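Local coordinates for protein exosome complex component Rrp42 (Archaeoglobus fulgidus, PDB 3M7N) that is a non-catalytic component of the archaeal exosome, the complex that degrades RNA, and probably helps to structure the active site of its partner Rrp41, at residues I79-E84 against E104-V109; V58-K63 against V135-H140; L148-A153 against S186-I191; L53-V58 against D143-L148. All coordinates share one frame; numbering follows the deposited sequence.

Contact 1 of 4, residues I79-E84 against E104-V109; sequences IIVNAE and ELARVV. With nucleotides of chain L.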
# COMPACT_ATOMS: atom_id res chain seq x y z
N ILE H 79 -30.92 5.51 -1.52
CA ILE H 79 -30.29 5.23 -2.81
C ILE H 79 -28.81 5.38 -2.66
O ILE H 79 -28.32 6.36 -2.11
CB ILE H 79 -30.76 6.18 -3.94
CG1 ILE H 79 -32.27 6.05 -4.14
CG2 ILE H 79 -30.05 5.84 -5.24
CD1 ILE H 79 -32.79 6.82 -5.35
N ILE H 80 -28.08 4.39 -3.15
CA ILE H 80 -26.63 4.37 -3.04
C ILE H 80 -26.07 4.00 -4.39
O ILE H 80 -26.46 2.99 -4.97
CB ILE H 80 -26.14 3.32 -2.02
CG1 ILE H 80 -27.10 3.24 -0.83
CG2 ILE H 80 -24.71 3.63 -1.59
CD1 ILE H 80 -26.48 2.64 0.41
N VAL H 81 -25.17 4.83 -4.90
CA VAL H 81 -24.64 4.65 -6.23
C VAL H 81 -23.16 4.32 -6.15
O VAL H 81 -22.39 5.02 -5.50
CB VAL H 81 -24.84 5.93 -7.09
CG1 VAL H 81 -24.23 5.75 -8.48
CG2 VAL H 81 -26.32 6.28 -7.20
N ASN H 82 -22.75 3.23 -6.79
CA ASN H 82 -21.33 2.91 -6.89
C ASN H 82 -20.94 2.62 -8.33
O ASN H 82 -21.74 2.14 -9.13
CB ASN H 82 -20.95 1.72 -5.99
CG ASN H 82 -21.06 2.05 -4.51
OD1 ASN H 82 -22.09 1.82 -3.87
ND2 ASN H 82 -20.00 2.61 -3.95
N ALA H 83 -19.69 2.90 -8.65
CA ALA H 83 -19.18 2.57 -9.95
C ALA H 83 -17.91 1.73 -9.84
O ALA H 83 -17.09 1.92 -8.95
CB ALA H 83 -18.95 3.86 -10.77
N GLU H 84 -17.77 0.76 -10.73
CA GLU H 84 -16.50 0.11 -10.92
C GLU H 84 -16.04 0.43 -12.34
O GLU H 84 -16.75 0.15 -13.31
CB GLU H 84 -16.59 -1.41 -10.68
CG GLU H 84 -17.32 -1.81 -9.38
CD GLU H 84 -16.79 -3.11 -8.74
OE1 GLU H 84 -17.05 -4.24 -9.26
N GLU H 104 -15.86 10.03 -8.31
CA GLU H 104 -16.42 11.20 -8.96
C GLU H 104 -17.61 10.83 -9.86
O GLU H 104 -18.70 11.36 -9.71
CB GLU H 104 -15.33 11.93 -9.74
CG GLU H 104 -15.69 13.35 -10.13
CD GLU H 104 -14.47 14.27 -10.10
OE1 GLU H 104 -14.51 15.26 -9.34
OE2 GLU H 104 -13.48 13.97 -10.80
N LEU H 105 -17.38 9.91 -10.79
CA LEU H 105 -18.43 9.44 -11.69
C LEU H 105 -19.68 8.99 -10.94
O LEU H 105 -20.78 9.42 -11.25
CB LEU H 105 -17.89 8.29 -12.56
CG LEU H 105 -18.80 7.85 -13.72
CD1 LEU H 105 -17.95 7.41 -14.90
CD2 LEU H 105 -19.81 6.77 -13.31
N ALA H 106 -19.53 8.11 -9.96
CA ALA H 106 -20.72 7.62 -9.26
C ALA H 106 -21.46 8.76 -8.59
O ALA H 106 -22.68 8.76 -8.49
CB ALA H 106 -20.36 6.55 -8.24
N ARG H 107 -20.70 9.73 -8.09
CA ARG H 107 -21.33 10.83 -7.39
C ARG H 107 -22.03 11.78 -8.35
O ARG H 107 -23.01 12.39 -7.96
CB ARG H 107 -20.33 11.59 -6.51
CG ARG H 107 -19.91 10.80 -5.29
CD ARG H 107 -18.89 11.57 -4.48
NE ARG H 107 -19.54 12.34 -3.43
CZ ARG H 107 -19.48 13.66 -3.34
NH1 ARG H 107 -20.10 14.29 -2.35
NH2 ARG H 107 -18.79 14.34 -4.24
N VAL H 108 -21.54 11.91 -9.58
CA VAL H 108 -22.25 12.78 -10.49
C VAL H 108 -23.57 12.12 -10.85
O VAL H 108 -24.62 12.76 -10.78
CB VAL H 108 -21.44 13.16 -11.76
CG1 VAL H 108 -22.34 13.90 -12.74
CG2 VAL H 108 -20.25 14.03 -11.39
N VAL H 109 -23.53 10.84 -11.19
CA VAL H 109 -24.75 10.11 -11.51
C VAL H 109 -25.73 10.21 -10.34
O VAL H 109 -26.92 10.49 -10.52
CB VAL H 109 -24.46 8.64 -11.83
CG1 VAL H 109 -25.73 7.86 -11.90
CG2 VAL H 109 -23.67 8.50 -13.13
O5' C L 3 -21.95 6.50 2.96
C5' C L 3 -22.02 6.14 1.55
C4' C L 3 -23.35 6.41 0.82
O4' C L 3 -24.50 5.97 1.59
C3' C L 3 -23.69 7.86 0.48
O3' C L 3 -22.99 8.31 -0.68
C2' C L 3 -25.20 7.79 0.24
O2' C L 3 -25.57 7.31 -1.04
C1' C L 3 -25.63 6.79 1.30
N1 C L 3 -26.10 7.49 2.53
C2 C L 3 -27.32 8.18 2.49
O2 C L 3 -27.98 8.18 1.44
N3 C L 3 -27.75 8.83 3.60
C4 C L 3 -27.00 8.80 4.71
N4 C L 3 -27.45 9.45 5.80
C5 C L 3 -25.75 8.10 4.76
C6 C L 3 -25.34 7.46 3.66
P C L 5 -22.73 15.07 -0.91
OP1 C L 5 -22.25 15.75 -2.12
OP2 C L 5 -21.83 14.17 -0.15
O5' C L 5 -23.28 16.16 0.14
C5' C L 5 -23.96 17.32 -0.28
C4' C L 5 -24.72 17.91 0.89
O4' C L 5 -25.44 16.86 1.57
C3' C L 5 -23.87 18.51 2.01
O3' C L 5 -23.39 19.79 1.65
C2' C L 5 -24.93 18.59 3.10
O2' C L 5 -25.94 19.56 2.85
C1' C L 5 -25.52 17.19 2.95
N1 C L 5 -24.77 16.18 3.75
C2 C L 5 -24.77 16.29 5.14
O2 C L 5 -25.38 17.24 5.66
N3 C L 5 -24.08 15.38 5.87
C4 C L 5 -23.43 14.38 5.27
N4 C L 5 -22.77 13.49 6.03
C5 C L 5 -23.43 14.25 3.85
C6 C L 5 -24.10 15.16 3.14
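Val81, Ala83 and Ala106 make the middle of a small apolar seam between strand 79-84 and helix 104-109. The helix runs back roughly against the strand, at 145° between N-to-C directions, and the two axes come within 7.0 Å, close enough that short side chains fill the gap. Val81 places CG1 anti to its backbone N (chi1 178°), which brings this methyl over the helix to 4.0 Å from Ala106 CB. The same CG1 also lies 3.4 Å from the carbonyl oxygen Ala106 O. From the other partner, Ala106 CB reaches up to the strand backbone, 3.7 Å from Ala83 N. Ala83 CB meets one branch of Leu105, CD2, at 4.0 Å, and Val109 touches Val81 one helical turn along from Leu105.

Polar groups of the same two elements meet RNA. On the strand, the carbonyl Ile79 O accepts a hydrogen bond of 3.1 Å from O2' of C3 of RNA chain L. On the helix, Arg107 points its first bond away from the strand and bends at chi3; its NH1 comes to 2.6 Å from OP1 and 2.8 Å from OP2 of C5 of the same RNA chain, with OP2 at the guanidinium edge. Arg107 NH2 also forms a salt bridge with Glu100 of a neighbouring Rrp41 chain.

Strand 78-84, helix 100-115 and the parallel strand 131-141 together form a beta-alpha-beta crossover. The chemistry thus divides: apolar packing fixes helix to strand, while a backbone carbonyl and an arginine meet a ribose hydroxyl and a phosphate, groups common to every RNA nucleotide.

Contact 2 of 4, residues V58-K63 against V135-H140; sequences VVVGVK and VFVDIH
From Val59 opposite His140 to Lys63 opposite Phe136, strands 58-63 and 135-140 form a regular antiparallel ladder, with 164° between their N-to-C directions. Three hydrogen-bonded pairs, Val59-His140, Gly61-Asp138 and Lys63-Phe136, alternate with the non-hydrogen-bonded pairs Val60-Ile139 and Val62-Val137. The shortest of the six rungs is Phe136 N to Lys63 O, at 2.7 Å and nearly straight. Between the rungs, CA-H groups approach carbonyls, as where Val62 CA stands 3.2 Å from Phe136 O.

The side chains divide by face. Val58, Val60, Val62, Val135, Val137 and Ile139 share one: Val62 CG1 crosses Val135 CG1 at 3.5 Å, Val60 CG1 meets Val137 CG1 at 3.8 Å, and Val60 CG2 lies alongside Ile139 CG1. Val58 CG2, anti to its own N, touches Ile139 CG2 and His140 O. Ala155 and Ala159 of helix 148-161 cover Val60 and Val62.

The other face carries Val59, Lys63, Phe136, Asp138 and His140, with Val59 CG1 beside His140 CB. Lys63 O lies at the edge of the Phe136 ring, near its plane. A water lies 2.7 Å from Asp138 OD1 and 3.0 Å from Gly61 O, placed to bridge them, though it has more acceptors near than protons to give. Lys63 NZ forms a salt bridge with Glu46 of its own chain and hydrogen bonds to the carbonyls of Val86 and Glu87 of a neighbouring Rrp41 chain, whose Arg89 salt-bridges Asp138 OD2.

One ladder thus serves two chemistries, an apolar face packed on helix 148-161 and a mixed face, with Lys63 and Asp138, that meets the Rrp41 chain.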
# COMPACT_ATOMS: atom_id res chain seq x y z
N VAL H 58 -21.47 0.46 -21.12
CA VAL H 58 -21.51 0.37 -19.67
C VAL H 58 -22.82 -0.28 -19.32
O VAL H 58 -23.82 -0.12 -20.04
CB VAL H 58 -21.40 1.76 -18.98
CG1 VAL H 58 -22.41 2.73 -19.56
CG2 VAL H 58 -21.62 1.63 -17.50
N VAL H 59 -22.81 -1.03 -18.24
CA VAL H 59 -24.04 -1.66 -17.81
C VAL H 59 -24.29 -1.26 -16.39
O VAL H 59 -23.36 -1.13 -15.60
CB VAL H 59 -24.02 -3.22 -17.98
CG1 VAL H 59 -22.81 -3.83 -17.30
CG2 VAL H 59 -25.29 -3.82 -17.45
N VAL H 60 -25.56 -1.03 -16.08
CA VAL H 60 -25.93 -0.68 -14.74
C VAL H 60 -26.97 -1.67 -14.28
O VAL H 60 -27.89 -1.99 -15.03
CB VAL H 60 -26.51 0.76 -14.68
CG1 VAL H 60 -27.15 1.03 -13.32
CG2 VAL H 60 -25.43 1.78 -14.99
N GLY H 61 -26.82 -2.15 -13.05
CA GLY H 61 -27.84 -3.00 -12.46
C GLY H 61 -28.35 -2.40 -11.17
O GLY H 61 -27.62 -1.70 -10.46
N VAL H 62 -29.61 -2.65 -10.87
CA VAL H 62 -30.19 -2.14 -9.65
C VAL H 62 -30.60 -3.30 -8.76
O VAL H 62 -31.16 -4.27 -9.23
CB VAL H 62 -31.45 -1.27 -9.93
CG1 VAL H 62 -32.04 -0.75 -8.62
CG2 VAL H 62 -31.09 -0.11 -10.86
N LYS H 63 -30.32 -3.17 -7.47
CA LYS H 63 -30.75 -4.15 -6.48
C LYS H 63 -31.48 -3.46 -5.33
O LYS H 63 -31.06 -2.41 -4.85
CB LYS H 63 -29.55 -4.94 -5.93
CG LYS H 63 -28.81 -5.77 -6.96
CD LYS H 63 -29.70 -6.86 -7.54
CE LYS H 63 -30.01 -7.95 -6.52
NZ LYS H 63 -30.60 -9.16 -7.16
N VAL H 135 -32.07 1.11 -2.43
CA VAL H 135 -31.81 0.91 -3.86
C VAL H 135 -30.32 1.02 -4.16
O VAL H 135 -29.73 2.09 -4.02
CB VAL H 135 -32.59 1.94 -4.68
CG1 VAL H 135 -32.45 1.65 -6.15
CG2 VAL H 135 -34.05 1.94 -4.26
N PHE H 136 -29.71 -0.10 -4.55
CA PHE H 136 -28.30 -0.12 -4.95
C PHE H 136 -28.19 0.09 -6.43
O PHE H 136 -28.69 -0.72 -7.22
CB PHE H 136 -27.62 -1.45 -4.58
CG PHE H 136 -27.39 -1.61 -3.09
CD1 PHE H 136 -28.22 -2.41 -2.33
CD2 PHE H 136 -26.34 -0.96 -2.47
CE1 PHE H 136 -28.00 -2.56 -0.97
CE2 PHE H 136 -26.12 -1.11 -1.11
CZ PHE H 136 -26.95 -1.90 -0.36
N VAL H 137 -27.53 1.18 -6.81
CA VAL H 137 -27.27 1.45 -8.22
C VAL H 137 -25.80 1.15 -8.48
O VAL H 137 -24.91 1.85 -7.97
CB VAL H 137 -27.62 2.91 -8.65
CG1 VAL H 137 -27.25 3.13 -10.11
CG2 VAL H 137 -29.10 3.20 -8.45
N ASP H 138 -25.54 0.10 -9.23
CA ASP H 138 -24.16 -0.32 -9.43
C ASP H 138 -23.76 -0.20 -10.88
O ASP H 138 -24.35 -0.83 -11.75
CB ASP H 138 -23.90 -1.71 -8.83
CG ASP H 138 -23.88 -1.70 -7.30
OD1 ASP H 138 -24.82 -2.24 -6.68
OD2 ASP H 138 -22.94 -1.14 -6.71
N ILE H 139 -22.77 0.65 -11.12
CA ILE H 139 -22.35 1.01 -12.47
C ILE H 139 -21.11 0.19 -12.80
O ILE H 139 -20.19 0.12 -11.99
CB ILE H 139 -22.00 2.52 -12.55
CG1 ILE H 139 -23.23 3.37 -12.21
CG2 ILE H 139 -21.40 2.90 -13.91
CD1 ILE H 139 -22.93 4.83 -11.96
N HIS H 140 -21.07 -0.38 -14.00
CA HIS H 140 -19.99 -1.27 -14.39
C HIS H 140 -19.53 -0.99 -15.81
O HIS H 140 -20.20 -1.36 -16.76
CB HIS H 140 -20.45 -2.72 -14.29
CG HIS H 140 -19.38 -3.67 -13.89
ND1 HIS H 140 -18.56 -4.31 -14.80
CD2 HIS H 140 -18.97 -4.09 -12.66
CE1 HIS H 140 -17.70 -5.07 -14.16
NE2 HIS H 140 -17.93 -4.97 -12.86
O HOH W 1 -26.91 -3.25 -7.97

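Contact 3 of 4, residues L148-A153 against S186-I191; sequences LLDASA and SVTSLI
Asp150 lays its carboxylate against strand 186-191, where it overlaps Ser186 and Thr188 and sits beside the peptide between Val187 and Thr188. Helix 148-161 belongs to the alpha/beta half of the RNase PH fold and strand 185-192 to the following four-stranded antiparallel sheet, which makes this an interface between the two halves. Helix and strand are nearly antiparallel, at 174°.

Both oxygens of Asp150 are used, though unequally. OD2 accepts two hydroxyl bonds, from Ser186 OG at 2.6 Å and from Thr188 OG1 at 2.7 Å, and the two donors approach from opposite faces of the carboxylate plane. OD1 takes a weak, bent bond from Thr188 N, with an angle of 129° at the hydrogen. The grip fixes the rotation of the group. It has a cost, since OD2 lies 3.0 Å from Ser186 O, another acceptor; the two hydroxyl protons probably offset that repulsion and favour the charged carboxylate. Ser186 OG stands between its own N and carbonyl carbon (chi1 80°), a rotation that turns it toward the helix. Thr188 OG1 is further hydrogen-bonded to Thr213 OG1 of the adjacent strand 211-216, which extends the network into the sheet.

Apolar atoms flank the acid. Leu149 crosses Thr188 at about a right angle, CD2 coming to 3.5 Å from OG1, while Ala153 CB packs 3.4 Å from Ser186 OG one turn further on. A water completes the join on the backbone side, donating to Ser186 O at 2.7 Å and to Asp150 O at 3.3 Å.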
# COMPACT_ATOMS: atom_id res chain seq x y z
N LEU H 148 -17.79 7.83 -20.35
CA LEU H 148 -18.47 6.85 -19.50
C LEU H 148 -19.45 7.55 -18.58
O LEU H 148 -20.47 6.98 -18.19
CB LEU H 148 -17.43 6.08 -18.66
CG LEU H 148 -16.87 4.82 -19.33
CD1 LEU H 148 -15.68 4.29 -18.59
CD2 LEU H 148 -17.94 3.79 -19.40
N LEU H 149 -19.12 8.78 -18.22
CA LEU H 149 -20.00 9.56 -17.37
C LEU H 149 -21.44 9.69 -17.93
O LEU H 149 -22.40 9.24 -17.31
CB LEU H 149 -19.36 10.92 -17.12
CG LEU H 149 -20.15 11.90 -16.27
CD1 LEU H 149 -20.60 11.24 -14.98
CD2 LEU H 149 -19.27 13.12 -16.00
N ASP H 150 -21.60 10.27 -19.12
CA ASP H 150 -22.96 10.42 -19.66
C ASP H 150 -23.60 9.06 -19.96
O ASP H 150 -24.76 8.83 -19.64
CB ASP H 150 -23.00 11.32 -20.90
CG ASP H 150 -22.59 12.76 -20.60
OD1 ASP H 150 -22.21 13.48 -21.55
OD2 ASP H 150 -22.63 13.16 -19.42
N ALA H 151 -22.82 8.15 -20.55
CA ALA H 151 -23.29 6.77 -20.74
C ALA H 151 -23.86 6.17 -19.45
O ALA H 151 -24.94 5.57 -19.45
CB ALA H 151 -22.16 5.88 -21.29
N SER H 152 -23.15 6.38 -18.34
CA SER H 152 -23.59 5.80 -17.06
C SER H 152 -24.86 6.44 -16.54
O SER H 152 -25.77 5.75 -16.04
CB SER H 152 -22.48 5.90 -15.99
OG SER H 152 -21.29 5.25 -16.41
N ALA H 153 -24.92 7.76 -16.64
CA ALA H 153 -26.10 8.51 -16.22
C ALA H 153 -27.32 7.99 -16.96
O ALA H 153 -28.37 7.80 -16.36
CB ALA H 153 -25.90 9.98 -16.49
N SER H 186 -27.41 13.82 -18.21
CA SER H 186 -26.20 14.62 -18.07
C SER H 186 -25.50 14.78 -19.40
O SER H 186 -25.48 13.86 -20.22
CB SER H 186 -25.23 13.98 -17.05
OG SER H 186 -24.50 12.91 -17.65
N VAL H 187 -24.95 15.97 -19.63
CA VAL H 187 -24.24 16.29 -20.86
C VAL H 187 -22.85 16.79 -20.53
O VAL H 187 -22.68 17.80 -19.84
CB VAL H 187 -24.95 17.39 -21.69
CG1 VAL H 187 -24.11 17.78 -22.91
CG2 VAL H 187 -26.35 16.93 -22.10
N THR H 188 -21.85 16.12 -21.07
CA THR H 188 -20.47 16.36 -20.69
C THR H 188 -19.67 16.84 -21.87
O THR H 188 -19.66 16.21 -22.93
CB THR H 188 -19.81 15.06 -20.12
OG1 THR H 188 -20.46 14.72 -18.89
CG2 THR H 188 -18.32 15.25 -19.90
N SER H 189 -18.97 17.95 -21.69
CA SER H 189 -18.15 18.47 -22.77
C SER H 189 -16.67 18.53 -22.42
O SER H 189 -16.28 18.86 -21.30
CB SER H 189 -18.67 19.85 -23.22
OG SER H 189 -20.03 19.79 -23.60
N LEU H 190 -15.85 18.22 -23.41
CA LEU H 190 -14.43 18.46 -23.33
C LEU H 190 -14.19 19.97 -23.60
O LEU H 190 -14.65 20.51 -24.61
CB LEU H 190 -13.74 17.61 -24.40
CG LEU H 190 -12.28 17.21 -24.33
CD1 LEU H 190 -11.67 17.18 -25.73
CD2 LEU H 190 -11.51 18.13 -23.43
N ILE H 191 -13.48 20.65 -22.70
CA ILE H 191 -13.16 22.05 -22.95
C ILE H 191 -11.72 22.20 -23.43
O ILE H 191 -10.79 21.86 -22.71
CB ILE H 191 -13.36 22.93 -21.69
CG1 ILE H 191 -14.71 22.64 -21.03
CG2 ILE H 191 -13.21 24.39 -22.03
CD1 ILE H 191 -15.92 22.89 -21.93
O HOH W 2 -26.69 11.49 -19.76

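Contact 4 of 4, residues L53-V58 against D143-L148; sequences LGDTQV and DDDGNL
Gln57 and Asp143 form an antiparallel hydrogen-bonded pair, with Gln57 N to Asp143 O at 3.0 Å and Asp143 N to Gln57 O at 3.1 Å, and beyond it segment 143-148 leaves the sheet and folds round Thr56. Just before, Leu53 to Thr56 make a type II' turn, with Gly54 at its positive-phi position.

Thr56 is the centre of the contact. Its hydroxyl, anti to the carbonyl carbon (chi1 -70°), donates to Gly146 O at 2.7 Å and accepts a weak, bent bond from Asp145 N, so one oxygen joins the hairpin turn to the N-H of Asp145 and the carbonyl of Gly146. The methyl CG2 turns instead to Leu148 CD2, at 3.8 Å, and that branch reaches Val58 CB. Leu53 CD2 packs on Asn147 O.

Three acidic side chains, Asp55, Asp143 and Asp145, face a neighbouring Rrp41 chain. Asp55 and Asp145 lie side by side, OD1 to OD1 at 3.7 Å, and this like-charge approach is probably offset by Lys37 of that chain, which forms salt bridges to both. Asp143 lies alongside Gln57 with planes 52° apart; one water bridges Asp143 OD1, Gln57 NE2 and Asp55 O, while the Asp143 carboxylate receives the backbone N-H groups of Lys37 and Arg38 of that chain. A second water joins Asp55 N to Asp145 OD1.

Within the loop, Asp144 OD2 accepts from Gly146 N at 2.8 Å, an Asx turn. The result is a type II' beta hairpin packed against the Asx turn and the N-cap position, Asn147, that lead from strand 131-141 into helix 148-161.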
# COMPACT_ATOMS: atom_id res chain seq x y z
N LEU H 53 -22.74 4.20 -26.27
CA LEU H 53 -22.56 5.60 -26.61
C LEU H 53 -21.36 5.61 -27.52
O LEU H 53 -20.24 5.62 -27.06
CB LEU H 53 -22.26 6.40 -25.33
CG LEU H 53 -21.92 7.88 -25.51
CD1 LEU H 53 -22.88 8.45 -26.52
CD2 LEU H 53 -21.98 8.67 -24.19
N GLY H 54 -21.60 5.62 -28.83
CA GLY H 54 -20.54 5.30 -29.77
C GLY H 54 -20.01 3.91 -29.45
O GLY H 54 -20.80 2.97 -29.32
N ASP H 55 -18.70 3.77 -29.29
CA ASP H 55 -18.11 2.49 -28.88
C ASP H 55 -18.01 2.31 -27.37
O ASP H 55 -17.67 1.22 -26.88
CB ASP H 55 -16.75 2.27 -29.53
CG ASP H 55 -16.84 2.10 -31.04
OD1 ASP H 55 -15.96 2.60 -31.76
OD2 ASP H 55 -17.81 1.49 -31.52
N THR H 56 -18.32 3.36 -26.62
CA THR H 56 -18.42 3.25 -25.17
C THR H 56 -19.61 2.37 -24.74
O THR H 56 -20.72 2.51 -25.25
CB THR H 56 -18.48 4.65 -24.51
OG1 THR H 56 -17.20 5.25 -24.64
CG2 THR H 56 -18.84 4.56 -23.03
N GLN H 57 -19.35 1.47 -23.79
CA GLN H 57 -20.35 0.54 -23.27
C GLN H 57 -20.30 0.46 -21.75
O GLN H 57 -19.24 0.40 -21.14
CB GLN H 57 -20.13 -0.88 -23.83
CG GLN H 57 -19.96 -0.95 -25.32
CD GLN H 57 -20.17 -2.36 -25.87
OE1 GLN H 57 -21.20 -2.99 -25.63
NE2 GLN H 57 -19.20 -2.86 -26.60
N VAL H 58 -21.47 0.46 -21.12
CA VAL H 58 -21.51 0.37 -19.67
C VAL H 58 -22.82 -0.28 -19.32
O VAL H 58 -23.82 -0.12 -20.04
CB VAL H 58 -21.40 1.76 -18.98
CG1 VAL H 58 -22.41 2.73 -19.56
CG2 VAL H 58 -21.62 1.63 -17.50
N ASP H 143 -16.48 -0.93 -21.72
CA ASP H 143 -15.64 -0.49 -22.82
C ASP H 143 -15.52 1.02 -22.75
O ASP H 143 -16.48 1.74 -22.98
CB ASP H 143 -16.26 -0.92 -24.14
CG ASP H 143 -15.23 -1.35 -25.19
OD1 ASP H 143 -15.64 -1.73 -26.31
OD2 ASP H 143 -14.02 -1.31 -24.90
N ASP H 144 -14.34 1.51 -22.42
CA ASP H 144 -14.15 2.93 -22.33
C ASP H 144 -13.68 3.53 -23.63
O ASP H 144 -12.48 3.52 -23.91
CB ASP H 144 -13.15 3.30 -21.23
CG ASP H 144 -13.03 4.81 -21.04
OD1 ASP H 144 -12.20 5.23 -20.24
OD2 ASP H 144 -13.79 5.57 -21.70
N ASP H 145 -14.60 4.06 -24.41
CA ASP H 145 -14.21 4.86 -25.56
C ASP H 145 -14.60 6.34 -25.38
O ASP H 145 -14.92 7.02 -26.34
CB ASP H 145 -14.78 4.30 -26.86
CG ASP H 145 -13.94 4.67 -28.07
OD1 ASP H 145 -14.50 4.79 -29.19
OD2 ASP H 145 -12.71 4.85 -27.90
N GLY H 146 -14.54 6.83 -24.14
CA GLY H 146 -14.84 8.22 -23.85
C GLY H 146 -16.23 8.42 -23.25
O GLY H 146 -17.18 7.71 -23.59
N ASN H 147 -16.34 9.38 -22.34
CA ASN H 147 -17.61 9.80 -21.75
C ASN H 147 -18.45 8.70 -21.11
O ASN H 147 -19.67 8.63 -21.32
CB ASN H 147 -18.41 10.56 -22.81
CG ASN H 147 -19.49 11.44 -22.22
OD1 ASN H 147 -20.25 12.04 -22.97
ND2 ASN H 147 -19.57 11.51 -20.90
N LEU H 148 -17.79 7.83 -20.35
CA LEU H 148 -18.47 6.85 -19.50
C LEU H 148 -19.45 7.55 -18.58
O LEU H 148 -20.47 6.98 -18.19
CB LEU H 148 -17.43 6.08 -18.66
CG LEU H 148 -16.87 4.82 -19.33
CD1 LEU H 148 -15.68 4.29 -18.59
CD2 LEU H 148 -17.94 3.79 -19.40
O HOH W 3 -17.07 5.91 -29.70
O HOH W 4 -17.63 -1.43 -28.22

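How the contacts relate
Contacts 1, 2 and 4 each reach the same five-stranded sheet, and contact 3 joins its helix layer to the second sheet. Contacts 1 and 2 are neighbours, centres 9 Å apart, since strands 78-84 and 131-141 pair, with Asn82 O 2.7 Å from Ile139 N. Contact 2 runs into contact 4 through Val58, and Leu148 passes from contact 4 into contact 3, 10 Å away between centres. Leu105 and Val109 of contact 1 pack on helix 148-161. RNA touches contact 1 alone; the nearest atoms of contacts 2, 3 and 4 lie about 7, 13 and 17 Å from it. Contacts 1, 2 and 4 meet Rrp41 chains, consistent with Rrp42's predicted part in structuring the Rrp41 active site.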